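Local coordinates for protein xyloglucan-specific endo-beta-1,4-glucanase (Uncultured bacterium, PDB 4W88) that probably cleaves the beta-1,4-linked glucan backbone of xyloglucan as a GH5 endo-glucanase, holding a xyloglucan oligosaccharide in its glycan pocket, at residues 61-66 with 103-108; 110-115 with 167-172; 148-153 with 194-199; 219-224 with 268-273. The protein carries 1 engineered substitution. All coordinates share one frame; numbering follows the deposited sequence.

Contact 1: residues 61-66 with 103-108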
loop_
_atom_site.group_PDB
_atom_site.type_symbol
_atom_site.label_atom_id
_atom_site.label_comp_id
_atom_site.label_asym_id
_atom_site.label_seq_id
_atom_site.Cartn_x
_atom_site.Cartn_y
_atom_site.Cartn_z
ATOM N N PRO A 61 4.453 5.352 0.802
ATOM C CA PRO A 61 4.290 4.923 2.194
ATOM C C PRO A 61 5.025 5.867 3.119
ATOM O O PRO A 61 6.156 6.262 2.851
ATOM C CB PRO A 61 4.920 3.551 2.195
ATOM C CG PRO A 61 5.862 3.542 1.049
ATOM C CD PRO A 61 5.314 4.461 0.022
ATOM N N VAL A 62 4.377 6.190 4.231
ATOM C CA VAL A 62 4.926 7.146 5.172
ATOM C C VAL A 62 4.731 6.635 6.607
ATOM O O VAL A 62 3.615 6.276 6.981
ATOM C CB VAL A 62 4.282 8.512 5.082
ATOM C CG1 VAL A 62 4.966 9.484 5.996
ATOM C CG2 VAL A 62 4.343 9.066 3.666
ATOM N N THR A 63 5.789 6.648 7.408
ATOM C CA THR A 63 5.646 6.308 8.817
ATOM C C THR A 63 5.727 7.617 9.562
ATOM O O THR A 63 6.735 8.351 9.501
ATOM C CB THR A 63 6.768 5.322 9.337
ATOM O OG1 THR A 63 6.702 4.126 8.501
ATOM C CG2 THR A 63 6.501 4.960 10.780
ATOM N N PHE A 64 4.674 7.889 10.320
ATOM C CA PHE A 64 4.581 9.189 11.008
ATOM C C PHE A 64 5.061 9.155 12.442
ATOM O O PHE A 64 5.485 10.176 12.952
ATOM C CB PHE A 64 3.125 9.626 10.973
ATOM C CG PHE A 64 2.711 10.051 9.606
ATOM C CD1 PHE A 64 2.997 11.367 9.177
ATOM C CD2 PHE A 64 2.097 9.175 8.738
ATOM C CE1 PHE A 64 2.634 11.761 7.889
ATOM C CE2 PHE A 64 1.770 9.607 7.413
ATOM C CZ PHE A 64 2.078 10.905 6.988
ATOM N N ALA A 65 4.962 7.977 13.085
ATOM C CA ALA A 65 5.163 7.855 14.508
ATOM C C ALA A 65 6.269 8.771 15.115
ATOM O O ALA A 65 6.003 9.541 16.071
ATOM C CB ALA A 65 5.417 6.399 14.912
ATOM N N ASN A 66 7.506 8.599 14.653
ATOM C CA ASN A 66 8.587 9.373 15.253
ATOM C C ASN A 66 8.559 10.899 14.977
ATOM O O ASN A 66 9.303 11.670 15.626
ATOM C CB ASN A 66 9.905 8.847 14.786
ATOM C CG ASN A 66 10.194 7.486 15.314
ATOM O OD1 ASN A 66 9.669 7.049 16.348
ATOM N ND2 ASN A 66 11.024 6.777 14.604
ATOM N N HIS A 103 2.153 3.959 7.628
ATOM C CA HIS A 103 2.916 2.788 7.307
ATOM C C HIS A 103 3.353 2.006 8.573
ATOM O O HIS A 103 2.495 1.314 9.139
ATOM C CB HIS A 103 4.017 3.054 6.279
ATOM C CG HIS A 103 4.286 1.853 5.420
ATOM N ND1 HIS A 103 3.457 1.499 4.366
ATOM C CD2 HIS A 103 5.285 0.935 5.436
ATOM C CE1 HIS A 103 3.940 0.409 3.793
ATOM N NE2 HIS A 103 5.038 0.054 4.424
ATOM N N HIS A 104 4.607 2.116 9.012
ATOM C CA HIS A 104 5.114 1.265 10.095
ATOM C C HIS A 104 4.717 1.816 11.484
ATOM O O HIS A 104 5.496 1.725 12.472
ATOM C CB HIS A 104 6.631 1.105 10.011
ATOM C CG HIS A 104 7.066 0.249 8.848
ATOM N ND1 HIS A 104 6.523 -1.017 8.579
ATOM C CD2 HIS A 104 7.983 0.490 7.872
ATOM C CE1 HIS A 104 7.121 -1.500 7.516
ATOM N NE2 HIS A 104 7.999 -0.607 7.071
ATOM N N GLU A 105 3.537 2.411 11.543
ATOM C CA GLU A 105 2.898 2.775 12.809
ATOM C C GLU A 105 2.782 1.569 13.746
ATOM O O GLU A 105 2.781 1.707 14.961
ATOM C CB GLU A 105 1.487 3.331 12.575
ATOM C CG GLU A 105 1.389 4.375 11.472
ATOM C CD GLU A 105 2.359 5.578 11.520
ATOM O OE1 GLU A 105 2.804 5.963 12.636
ATOM O OE2 GLU A 105 2.720 6.098 10.423
ATOM N N THR A 106 2.750 0.408 13.101
ATOM C CA THR A 106 2.645 -0.917 13.716
ATOM C C THR A 106 3.907 -1.281 14.568
ATOM O O THR A 106 3.859 -2.237 15.409
ATOM C CB THR A 106 2.447 -1.964 12.595
ATOM O OG1 THR A 106 3.288 -1.682 11.438
ATOM C CG2 THR A 106 0.971 -1.998 12.188
ATOM N N ASN A 107 5.049 -0.568 14.361
ATOM C CA ASN A 107 6.245 -0.795 15.204
ATOM C C ASN A 107 6.122 0.026 16.498
ATOM O O ASN A 107 6.913 -0.181 17.407
ATOM C CB ASN A 107 7.522 -0.331 14.577
ATOM C CG ASN A 107 7.910 -1.098 13.332
ATOM O OD1 ASN A 107 7.221 -2.071 12.923
ATOM N ND2 ASN A 107 9.051 -0.707 12.743
ATOM N N TYR A 108 5.130 0.939 16.560
ATOM C CA TYR A 108 5.073 2.015 17.550
ATOM C C TYR A 108 3.734 1.875 18.275
ATOM O O TYR A 108 3.612 1.039 19.198
ATOM C CB TYR A 108 5.296 3.375 16.881
ATOM C CG TYR A 108 6.705 3.542 16.382
ATOM C CD1 TYR A 108 7.757 3.838 17.234
ATOM C CD2 TYR A 108 7.002 3.260 15.045
ATOM C CE1 TYR A 108 9.073 3.883 16.774
ATOM C CE2 TYR A 108 8.298 3.254 14.605
ATOM C CZ TYR A 108 9.326 3.637 15.447
ATOM O OH TYR A 108 10.635 3.611 15.062
#

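Contact 2: residues 110-115 with 167-172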
loop_
_atom_site.group_PDB
_atom_site.type_symbol
_atom_site.label_atom_id
_atom_site.label_comp_id
_atom_site.label_asym_id
_atom_site.label_seq_id
_atom_site.Cartn_x
_atom_site.Cartn_y
_atom_site.Cartn_z
ATOM N N LEU A 110 0.505 1.540 16.832
ATOM C CA LEU A 110 -0.597 0.850 16.165
ATOM C C LEU A 110 -0.475 -0.670 16.384
ATOM O O LEU A 110 -0.016 -1.418 15.508
ATOM C CB LEU A 110 -0.722 1.216 14.696
ATOM C CG LEU A 110 -2.131 1.154 14.111
ATOM C CD1 LEU A 110 -2.142 1.605 12.651
ATOM C CD2 LEU A 110 -2.748 -0.230 14.175
ATOM N N LYS A 111 -0.788 -1.085 17.602
ATOM C CA LYS A 111 -0.743 -2.481 18.052
ATOM C C LYS A 111 -2.187 -2.832 18.378
ATOM O O LYS A 111 -2.806 -2.176 19.235
ATOM C CB LYS A 111 0.128 -2.620 19.266
ATOM C CG LYS A 111 1.465 -1.969 19.080
ATOM C CD LYS A 111 2.535 -2.928 18.918
ATOM C CE LYS A 111 3.922 -2.340 18.864
ATOM N NZ LYS A 111 4.864 -3.321 18.230
ATOM N N THR A 112 -2.763 -3.820 17.666
ATOM C CA THR A 112 -4.222 -4.048 17.686
ATOM C C THR A 112 -4.734 -4.821 18.911
ATOM O O THR A 112 -5.184 -5.926 18.791
ATOM C CB THR A 112 -4.650 -4.760 16.392
ATOM O OG1 THR A 112 -3.851 -5.900 16.199
ATOM C CG2 THR A 112 -4.525 -3.809 15.247
ATOM N N ASP A 113 -4.580 -4.232 20.085
ATOM C CA ASP A 113 -5.156 -4.758 21.286
ATOM C C ASP A 113 -6.564 -4.252 21.400
ATOM O O ASP A 113 -6.803 -3.056 21.543
ATOM C CB ASP A 113 -4.301 -4.337 22.472
ATOM C CG ASP A 113 -4.863 -4.784 23.792
ATOM O OD1 ASP A 113 -6.000 -5.360 23.876
ATOM O OD2 ASP A 113 -4.138 -4.526 24.757
ATOM N N PRO A 114 -7.543 -5.168 21.361
ATOM C CA PRO A 114 -8.944 -4.683 21.395
ATOM C C PRO A 114 -9.293 -3.896 22.668
ATOM O O PRO A 114 -10.181 -3.054 22.669
ATOM C CB PRO A 114 -9.747 -6.005 21.345
ATOM C CG PRO A 114 -8.849 -6.928 20.617
ATOM C CD PRO A 114 -7.486 -6.622 21.165
ATOM N N ASN A 115 -8.550 -4.116 23.735
ATOM C CA ASN A 115 -8.801 -3.363 24.955
ATOM C C ASN A 115 -8.340 -1.953 24.895
ATOM O O ASN A 115 -8.676 -1.201 25.789
ATOM C CB ASN A 115 -8.142 -4.016 26.146
ATOM C CG ASN A 115 -8.720 -5.357 26.425
ATOM O OD1 ASN A 115 -9.915 -5.620 26.203
ATOM N ND2 ASN A 115 -7.892 -6.232 26.865
ATOM N N ARG A 167 -10.278 -8.272 14.425
ATOM C CA ARG A 167 -10.951 -7.892 13.226
ATOM C C ARG A 167 -12.106 -6.913 13.497
ATOM O O ARG A 167 -12.312 -6.024 12.679
ATOM C CB ARG A 167 -11.395 -9.098 12.430
ATOM C CG ARG A 167 -10.216 -9.872 11.888
ATOM C CD ARG A 167 -10.641 -10.917 10.891
ATOM N NE ARG A 167 -11.396 -12.005 11.443
ATOM C CZ ARG A 167 -10.903 -13.158 11.924
ATOM N NH1 ARG A 167 -9.635 -13.365 12.010
ATOM N NH2 ARG A 167 -11.740 -14.081 12.359
ATOM N N LYS A 168 -12.830 -7.064 14.618
ATOM C CA LYS A 168 -13.793 -6.028 15.055
ATOM C C LYS A 168 -13.113 -4.659 15.245
ATOM O O LYS A 168 -13.660 -3.633 14.834
ATOM C CB LYS A 168 -14.656 -6.434 16.305
ATOM C CG LYS A 168 -15.547 -7.668 16.192
ATOM C CD LYS A 168 -16.504 -7.821 17.418
ATOM C CE LYS A 168 -15.876 -8.553 18.621
ATOM N NZ LYS A 168 -15.979 -10.062 18.658
ATOM N N LEU A 169 -11.934 -4.654 15.892
ATOM C CA LEU A 169 -11.163 -3.432 16.110
ATOM C C LEU A 169 -10.756 -2.812 14.777
ATOM O O LEU A 169 -10.825 -1.594 14.618
ATOM C CB LEU A 169 -9.936 -3.728 16.975
ATOM C CG LEU A 169 -8.899 -2.623 17.120
ATOM C CD1 LEU A 169 -9.511 -1.395 17.827
ATOM C CD2 LEU A 169 -7.699 -3.101 17.896
ATOM N N ILE A 170 -10.370 -3.632 13.809
ATOM C CA ILE A 170 -9.984 -3.103 12.475
ATOM C C ILE A 170 -11.175 -2.376 11.871
ATOM O O ILE A 170 -11.055 -1.267 11.334
ATOM C CB ILE A 170 -9.514 -4.184 11.543
ATOM C CG1 ILE A 170 -8.153 -4.716 12.059
ATOM C CG2 ILE A 170 -9.382 -3.603 10.118
ATOM C CD1 ILE A 170 -6.992 -3.754 12.300
ATOM N N ASN A 171 -12.351 -2.991 11.990
ATOM C CA ASN A 171 -13.546 -2.308 11.469
ATOM C C ASN A 171 -13.797 -0.918 12.128
ATOM O O ASN A 171 -14.147 0.041 11.416
ATOM C CB ASN A 171 -14.849 -3.155 11.536
ATOM C CG ASN A 171 -14.776 -4.388 10.685
ATOM O OD1 ASN A 171 -14.154 -4.412 9.624
ATOM N ND2 ASN A 171 -15.364 -5.462 11.184
ATOM N N ALA A 172 -13.618 -0.844 13.448
ATOM C CA ALA A 172 -13.751 0.414 14.164
ATOM C C ALA A 172 -12.706 1.437 13.707
ATOM O O ALA A 172 -12.994 2.585 13.494
ATOM C CB ALA A 172 -13.616 0.176 15.660
#

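Contact 3: residues 148-153 with 194-199. With BGC (beta-D-glucopyranose), chain C.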
loop_
_atom_site.group_PDB
_atom_site.type_symbol
_atom_site.label_atom_id
_atom_site.label_comp_id
_atom_site.label_asym_id
_atom_site.label_seq_id
_atom_site.Cartn_x
_atom_site.Cartn_y
_atom_site.Cartn_z
ATOM N N ASN A 148 -1.508 0.488 7.173
ATOM C CA ASN A 148 -0.724 -0.532 6.448
ATOM C C ASN A 148 -0.515 -1.734 7.337
ATOM O O ASN A 148 0.089 -1.622 8.423
ATOM C CB ASN A 148 0.633 -0.005 6.054
ATOM C CG ASN A 148 1.410 -1.002 5.222
ATOM O OD1 ASN A 148 1.005 -1.295 4.090
ATOM N ND2 ASN A 148 2.418 -1.626 5.839
ATOM N N GLU A 149 -1.083 -2.860 6.926
ATOM C CA GLU A 149 -0.939 -4.107 7.642
ATOM C C GLU A 149 -1.195 -4.034 9.145
ATOM O O GLU A 149 -0.390 -4.504 9.926
ATOM C CB GLU A 149 0.369 -4.757 7.307
ATOM C CG GLU A 149 0.539 -5.036 5.827
ATOM C CD GLU A 149 1.819 -5.748 5.406
ATOM O OE1 GLU A 149 2.802 -5.826 6.191
ATOM O OE2 GLU A 149 1.856 -6.211 4.201
ATOM N N PRO A 150 -2.261 -3.345 9.541
ATOM C CA PRO A 150 -2.500 -3.172 10.983
ATOM C C PRO A 150 -2.649 -4.530 11.676
ATOM O O PRO A 150 -3.371 -5.394 11.165
ATOM C CB PRO A 150 -3.785 -2.365 11.023
ATOM C CG PRO A 150 -4.530 -2.722 9.725
ATOM C CD PRO A 150 -3.370 -2.788 8.731
ATOM N N ARG A 151 -1.982 -4.718 12.803
ATOM C CA ARG A 151 -1.894 -6.027 13.419
ATOM C C ARG A 151 -1.241 -5.908 14.793
ATOM O O ARG A 151 -0.837 -4.801 15.185
ATOM C CB ARG A 151 -1.077 -7.014 12.533
ATOM C CG ARG A 151 0.381 -6.578 12.359
ATOM C CD ARG A 151 1.135 -7.229 11.186
ATOM N NE ARG A 151 2.559 -6.904 11.231
ATOM C CZ ARG A 151 3.136 -5.777 10.833
ATOM N NH1 ARG A 151 2.446 -4.789 10.354
ATOM N NH2 ARG A 151 4.446 -5.630 10.905
HETATM N N MSE A 152 -1.088 -7.044 15.488
HETATM C CA MSE A 152 -0.315 -7.117 16.738
HETATM C C MSE A 152 0.959 -7.909 16.363
HETATM O O MSE A 152 0.944 -9.173 16.286
HETATM C CB MSE A 152 -1.086 -7.861 17.846
HETATM C CG MSE A 152 -0.182 -8.126 19.051
HETATM SE SE MSE A 152 0.097 -6.448 20.013
HETATM C CE MSE A 152 1.806 -5.968 19.218
ATOM N N ALA A 153 2.050 -7.197 16.142
ATOM C CA ALA A 153 3.300 -7.856 15.797
ATOM C C ALA A 153 3.713 -8.823 16.886
ATOM O O ALA A 153 3.640 -8.511 18.094
ATOM C CB ALA A 153 4.435 -6.847 15.467
ATOM N N ILE A 194 -9.144 4.335 1.278
ATOM C CA ILE A 194 -8.807 2.953 1.031
ATOM C C ILE A 194 -8.603 2.307 2.411
ATOM O O ILE A 194 -7.618 2.570 3.120
ATOM C CB ILE A 194 -7.538 2.795 0.154
ATOM C CG1 ILE A 194 -7.676 3.534 -1.179
ATOM C CG2 ILE A 194 -7.251 1.296 -0.105
ATOM C CD1 ILE A 194 -6.401 3.596 -2.036
ATOM N N ILE A 195 -9.578 1.497 2.779
ATOM C CA ILE A 195 -9.588 0.815 4.041
ATOM C C ILE A 195 -8.865 -0.529 3.849
ATOM O O ILE A 195 -8.461 -0.891 2.727
ATOM C CB ILE A 195 -11.031 0.629 4.574
ATOM C CG1 ILE A 195 -11.870 -0.293 3.696
ATOM C CG2 ILE A 195 -11.681 1.979 4.862
ATOM C CD1 ILE A 195 -13.166 -0.785 4.342
ATOM N N CYS A 196 -8.752 -1.329 4.905
ATOM C CA CYS A 196 -8.041 -2.590 4.797
ATOM C C CYS A 196 -8.578 -3.628 5.756
ATOM O O CYS A 196 -9.294 -3.316 6.717
ATOM C CB CYS A 196 -6.525 -2.386 5.044
ATOM S SG CYS A 196 -6.079 -1.845 6.683
ATOM N N THR A 197 -8.197 -4.885 5.489
ATOM C CA THR A 197 -8.359 -5.951 6.423
ATOM C C THR A 197 -7.205 -6.002 7.441
ATOM O O THR A 197 -6.164 -5.372 7.271
ATOM C CB THR A 197 -8.350 -7.283 5.673
ATOM O OG1 THR A 197 -7.163 -7.295 4.892
ATOM C CG2 THR A 197 -9.608 -7.493 4.791
ATOM N N TYR A 198 -7.392 -6.803 8.483
ATOM C CA TYR A 198 -6.326 -7.061 9.454
ATOM C C TYR A 198 -5.110 -7.564 8.658
ATOM O O TYR A 198 -5.241 -8.484 7.821
ATOM C CB TYR A 198 -6.740 -8.164 10.424
ATOM C CG TYR A 198 -5.710 -8.427 11.483
ATOM C CD1 TYR A 198 -4.580 -9.270 11.264
ATOM C CD2 TYR A 198 -5.822 -7.847 12.745
ATOM C CE1 TYR A 198 -3.647 -9.453 12.291
ATOM C CE2 TYR A 198 -4.913 -8.096 13.770
ATOM C CZ TYR A 198 -3.848 -8.900 13.561
ATOM O OH TYR A 198 -2.963 -9.110 14.584
ATOM N N GLY A 199 -3.941 -6.954 8.873
ATOM C CA GLY A 199 -2.734 -7.356 8.151
ATOM C C GLY A 199 -2.728 -7.202 6.640
ATOM O O GLY A 199 -1.829 -7.768 5.989
HETATM C C2 BGC C . 5.619 -10.456 5.107
HETATM C C3 BGC C . 5.193 -9.001 4.859
HETATM C C4 BGC C . 4.228 -8.890 3.727
HETATM C C5 BGC C . 3.254 -10.062 4.153
HETATM C C6 BGC C . 2.263 -10.057 3.052
HETATM C C1 BGC C . 4.638 -11.461 5.595
HETATM O O2 BGC C . 6.361 -10.346 6.230
HETATM O O3 BGC C . 6.378 -8.309 4.549
HETATM O O4 BGC C . 3.952 -7.431 3.397
HETATM O O5 BGC C . 3.884 -11.414 4.508
HETATM O O6 BGC C . 1.099 -10.824 3.219
HETATM O O HOH W 1 -0.101 -8.337 4.051
#

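Contact 4: residues 219-224 with 268-273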
loop_
_atom_site.group_PDB
_atom_site.type_symbol
_atom_site.label_atom_id
_atom_site.label_comp_id
_atom_site.label_asym_id
_atom_site.label_seq_id
_atom_site.Cartn_x
_atom_site.Cartn_y
_atom_site.Cartn_z
ATOM N N ALA A 219 -12.494 2.142 -1.137
ATOM C CA ALA A 219 -11.991 0.892 -1.736
ATOM C C ALA A 219 -11.347 0.081 -0.613
ATOM O O ALA A 219 -11.009 0.627 0.433
ATOM C CB ALA A 219 -10.956 1.171 -2.867
ATOM N N VAL A 220 -11.167 -1.198 -0.890
ATOM C CA VAL A 220 -10.541 -2.138 0.016
ATOM C C VAL A 220 -9.142 -2.570 -0.534
ATOM O O VAL A 220 -9.042 -3.010 -1.685
ATOM C CB VAL A 220 -11.391 -3.374 0.269
ATOM C CG1 VAL A 220 -10.646 -4.334 1.211
ATOM C CG2 VAL A 220 -12.752 -2.953 0.841
ATOM N N ALA A 221 -8.111 -2.361 0.288
ATOM C CA ALA A 221 -6.749 -2.688 -0.006
ATOM C C ALA A 221 -6.411 -4.057 0.632
ATOM O O ALA A 221 -6.789 -4.373 1.800
ATOM C CB ALA A 221 -5.809 -1.626 0.533
ATOM N N LEU A 222 -5.710 -4.830 -0.186
ATOM C CA LEU A 222 -5.100 -6.112 0.185
ATOM C C LEU A 222 -3.668 -6.154 -0.250
ATOM O O LEU A 222 -3.304 -5.504 -1.195
ATOM C CB LEU A 222 -5.917 -7.291 -0.430
ATOM C CG LEU A 222 -7.375 -7.262 -0.039
ATOM C CD1 LEU A 222 -8.106 -8.225 -0.912
ATOM C CD2 LEU A 222 -7.615 -7.585 1.467
ATOM N N HIS A 223 -2.863 -7.015 0.392
ATOM C CA HIS A 223 -1.532 -7.293 -0.063
ATOM C C HIS A 223 -1.442 -8.775 -0.373
ATOM O O HIS A 223 -1.758 -9.591 0.468
ATOM C CB HIS A 223 -0.477 -6.954 0.969
ATOM C CG HIS A 223 -0.364 -5.504 1.279
ATOM N ND1 HIS A 223 0.413 -4.996 2.321
ATOM C CD2 HIS A 223 -0.890 -4.432 0.649
ATOM C CE1 HIS A 223 0.320 -3.686 2.307
ATOM N NE2 HIS A 223 -0.443 -3.330 1.299
ATOM N N THR A 224 -1.019 -9.088 -1.604
ATOM C CA THR A 224 -1.060 -10.430 -2.091
ATOM C C THR A 224 0.221 -10.763 -2.826
ATOM O O THR A 224 0.301 -10.732 -4.072
ATOM C CB THR A 224 -2.289 -10.782 -2.939
ATOM O OG1 THR A 224 -2.457 -9.859 -4.015
ATOM C CG2 THR A 224 -3.479 -10.793 -2.113
ATOM N N VAL A 268 -8.219 -2.822 -4.420
ATOM C CA VAL A 268 -6.904 -2.375 -4.882
ATOM C C VAL A 268 -5.828 -3.225 -4.166
ATOM O O VAL A 268 -5.825 -3.360 -2.939
ATOM C CB VAL A 268 -6.604 -0.853 -4.594
ATOM C CG1 VAL A 268 -5.284 -0.520 -5.322
ATOM C CG2 VAL A 268 -7.672 0.027 -5.102
ATOM N N ILE A 269 -4.931 -3.842 -4.933
ATOM C CA ILE A 269 -3.761 -4.533 -4.368
ATOM C C ILE A 269 -2.622 -3.513 -4.159
ATOM O O ILE A 269 -1.900 -3.204 -5.106
ATOM C CB ILE A 269 -3.311 -5.733 -5.206
ATOM C CG1 ILE A 269 -4.498 -6.684 -5.495
ATOM C CG2 ILE A 269 -2.167 -6.382 -4.532
ATOM C CD1 ILE A 269 -5.181 -7.274 -4.281
ATOM N N THR A 270 -2.450 -3.015 -2.925
ATOM C CA THR A 270 -1.558 -1.928 -2.717
ATOM C C THR A 270 -0.112 -2.332 -2.552
ATOM O O THR A 270 0.775 -1.457 -2.563
ATOM C CB THR A 270 -2.042 -0.957 -1.606
ATOM O OG1 THR A 270 -2.168 -1.657 -0.351
ATOM C CG2 THR A 270 -3.379 -0.334 -2.009
ATOM N N GLU A 271 0.139 -3.643 -2.409
ATOM C CA GLU A 271 1.516 -4.180 -2.502
ATOM C C GLU A 271 1.464 -5.615 -3.033
ATOM O O GLU A 271 0.612 -6.420 -2.657
ATOM C CB GLU A 271 2.239 -4.235 -1.153
ATOM C CG GLU A 271 2.637 -2.926 -0.504
ATOM C CD GLU A 271 3.304 -3.122 0.819
ATOM O OE1 GLU A 271 3.959 -4.207 1.010
ATOM O OE2 GLU A 271 3.287 -2.184 1.652
ATOM N N THR A 272 2.394 -5.873 -3.947
ATOM C CA THR A 272 2.774 -7.195 -4.393
ATOM C C THR A 272 4.142 -7.062 -5.076
ATOM O O THR A 272 4.718 -5.966 -5.186
ATOM C CB THR A 272 1.714 -7.798 -5.333
ATOM O OG1 THR A 272 2.009 -9.215 -5.573
ATOM C CG2 THR A 272 1.636 -7.021 -6.627
ATOM N N GLY A 273 4.690 -8.194 -5.512
ATOM C CA GLY A 273 6.012 -8.222 -6.141
ATOM C C GLY A 273 6.693 -9.556 -5.850
ATOM O O GLY A 273 6.154 -10.381 -5.110
#

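Contact 1: residues 61-66 with 103-108
Two loops that follow neighbouring barrel strands, 57-60 and 97-101, are joined here mainly by polar side chains caught on backbone N-H groups. The strongest grip is on the E105 carboxylate. OE2 accepts from F64 N at 2.7 Å on its syn lone pair, in a nearly straight bond (174°), while OE1 takes a weak, bent bond from A65 N. A bend at chi2 (-52°) folds the acid back to these two successive amides, and OE1 has a further partner in W109 NE1. E105 OE2 also lies at the edge of the F64 ring, the ring and carboxylate planes 25° apart. A second anchor is the T63 hydroxyl, set beside its own backbone N. OG1 accepts from H104 N at 2.9 Å and is also hydrogen-bonded to D23 O. Nearer the surface, N66 ND2 donates to Y108 OH at 3.2 Å, the amide plane standing almost upright on the ring plane.

The apolar part is smaller. P61 CB sits over one face of the H103 imidazole, 3.6 Å from its centroid, a CH-pi contact. H103 is held from elsewhere too, with ND1 bonded to D101 and NE2 to a bound Tris molecule. Further along, A65 CB lies 3.5 Å from Y108 CG.

With E105 buried and met by three N-H groups, its carboxylate is probably stabilised in the charged form.

Contact 2: residues 110-115 with 167-172
No hydrogen bond spans this contact; it is made by aliphatic side chains of helix 164-182 packed against a turn in the loop that leads into helix 117-134. L169 does most of the work. With CG anti to the backbone N (chi1 170°) the side chain reaches out from the helix, and its CD2 methyl presses on the T112 main chain, 3.6 Å from T112 C. The same methyl lies 3.8 Å from D113 O and 4.0 Å from P114 CA, so one branch touches T112, D113 and P114 in succession. Beside it, the I170 CD1 methyl meets T112 CG2 at 3.8 Å, the two side chains crossing obliquely.

Polar groups act within the loop or outside the pair. T112 is the centre of an inverse gamma turn, with D113 N bonded to K111 O at 2.8 Å. Next comes an Asx turn: D113 OD1 accepts from N115 N at 2.8 Å, the donor lying well above the carboxylate plane. The T112 hydroxyl is hydrogen-bonded to E166, earlier on the same helix, which adds a polar tie beside the methyl contacts.

Helix-to-loop packing of this kind belongs to the outer layer of a TIM barrel, where the helix after one strand leans on the connection from the strand before it.

Contact 3: residues 148-153 with 194-199
The tight part of this contact lies where P150, Y198 and G199 meet. G199 N donates to P150 O at 2.8 Å, from above the carbonyl plane rather than along a lone pair. That same oxygen sits over the centre of the Y198 ring, 3.7 Å above its plane. With CG anti to the backbone N (chi1 -177°), Y198 sends its ring along the 148-153 loop until OH accepts from M152 N at 2.9 Å. R151 CB lies 3.5 Å from Y198 OH, and E166 is a second partner of the hydroxyl. Replacing Y198 by an alanine would remove the ring under P150 O and the acceptor for M152 N, and would probably loosen the loop just beyond E149. At the other end of the contact, C196 SG lies against the P150 pyrrolidine, 3.5 Å from CD.

N148-E149-P150 is the Asn-Glu-Pro motif after the fourth barrel strand, the place where GH5 enzymes carry their acid/base glutamate; the position of E149 is consistent with that role. R151 braces the loop: its extended chain brings NH1 back to E149 O, on a carbonyl lone pair and in the guanidinium plane, while NE forms a salt bridge with E158.

Toward the glycan the fit is looser and water takes part. The E149 chain, extended beyond CG, carries its carboxylate to the glycan, where BGC O4 donates to OE2 at 2.6 Å. One water gives hydrogens to both E149 OE2 and G199 O, the latter at 2.7 Å, and is hydrogen-bonded to BGC O6 as well.

Contact 4: residues 219-224 with 268-273
Strands 218-223 and 267-272 are the sixth and seventh of the eight-stranded parallel TIM barrel, with H223 and E271 at their C-terminal ends. The parallel ladder is regular at first: V268 N donates to V220 O at 2.9 Å, and L222 N to V268 O. T270 N then gives a more bent bond to L222 O, and T224 N a long one to E271 O at 3.3 Å. T272 OG1, anti to its backbone N, adds a short donation to T224 O of 2.7 Å.

On the barrel's inner side, A221, H223, V268 and E271 share a face. The H223 ring is fixed from two directions: NE2 donates to T270 OG1 at 2.9 Å, in the ring plane, and E271 CB rests over its centre, 3.6 Å from the centroid. T270 OG1 is itself hydrogen-bonded to E145, and the E271 carboxylate stacks on the ring at 24°. In GH5 enzymes the nucleophile glutamate stands at the end of the seventh strand, which fits the place of E271, held by R59 and Y225 and touching the bound glucose. H223 ND1 is hydrogen-bonded to E149, so the ring has one acid at ND1 and another, E271, over a face, which may favour its protonated state. Putting an alanine in place of H223 would take away the bonds to T270 and E149 and the ring against E271, and would probably leave both glutamates less firmly positioned.

Outward, toward the surrounding helices, T224 OG1 lies 3.5 Å from I269 CG2 and is bonded to Y290, while I269 CD1 meets L222 CB at 3.9 Å.

How the contacts relate
From the N terminus, contact 1 closes first, joining the loops after strands 57-60 and 97-101 around helix 78-92. The chain runs on at once into contact 2, and a probable hydrogen bond from L110 N to E105 O links the two. Contact 2 opens at 110-115, but contact 3 opens at 148-153 before 167-172 closes it, so the two cross; T112 and R151 tie them together. Contact 3 closes at the end of strand 193-196 and the loop after it, next to strand 218-223, where contact 4 follows in series and joins the next barrel strand. Contacts 1, 3 and 4 converge at the C-terminal mouth: H103 packs on N148 and E271. Contact 2 stays outside, among the helices.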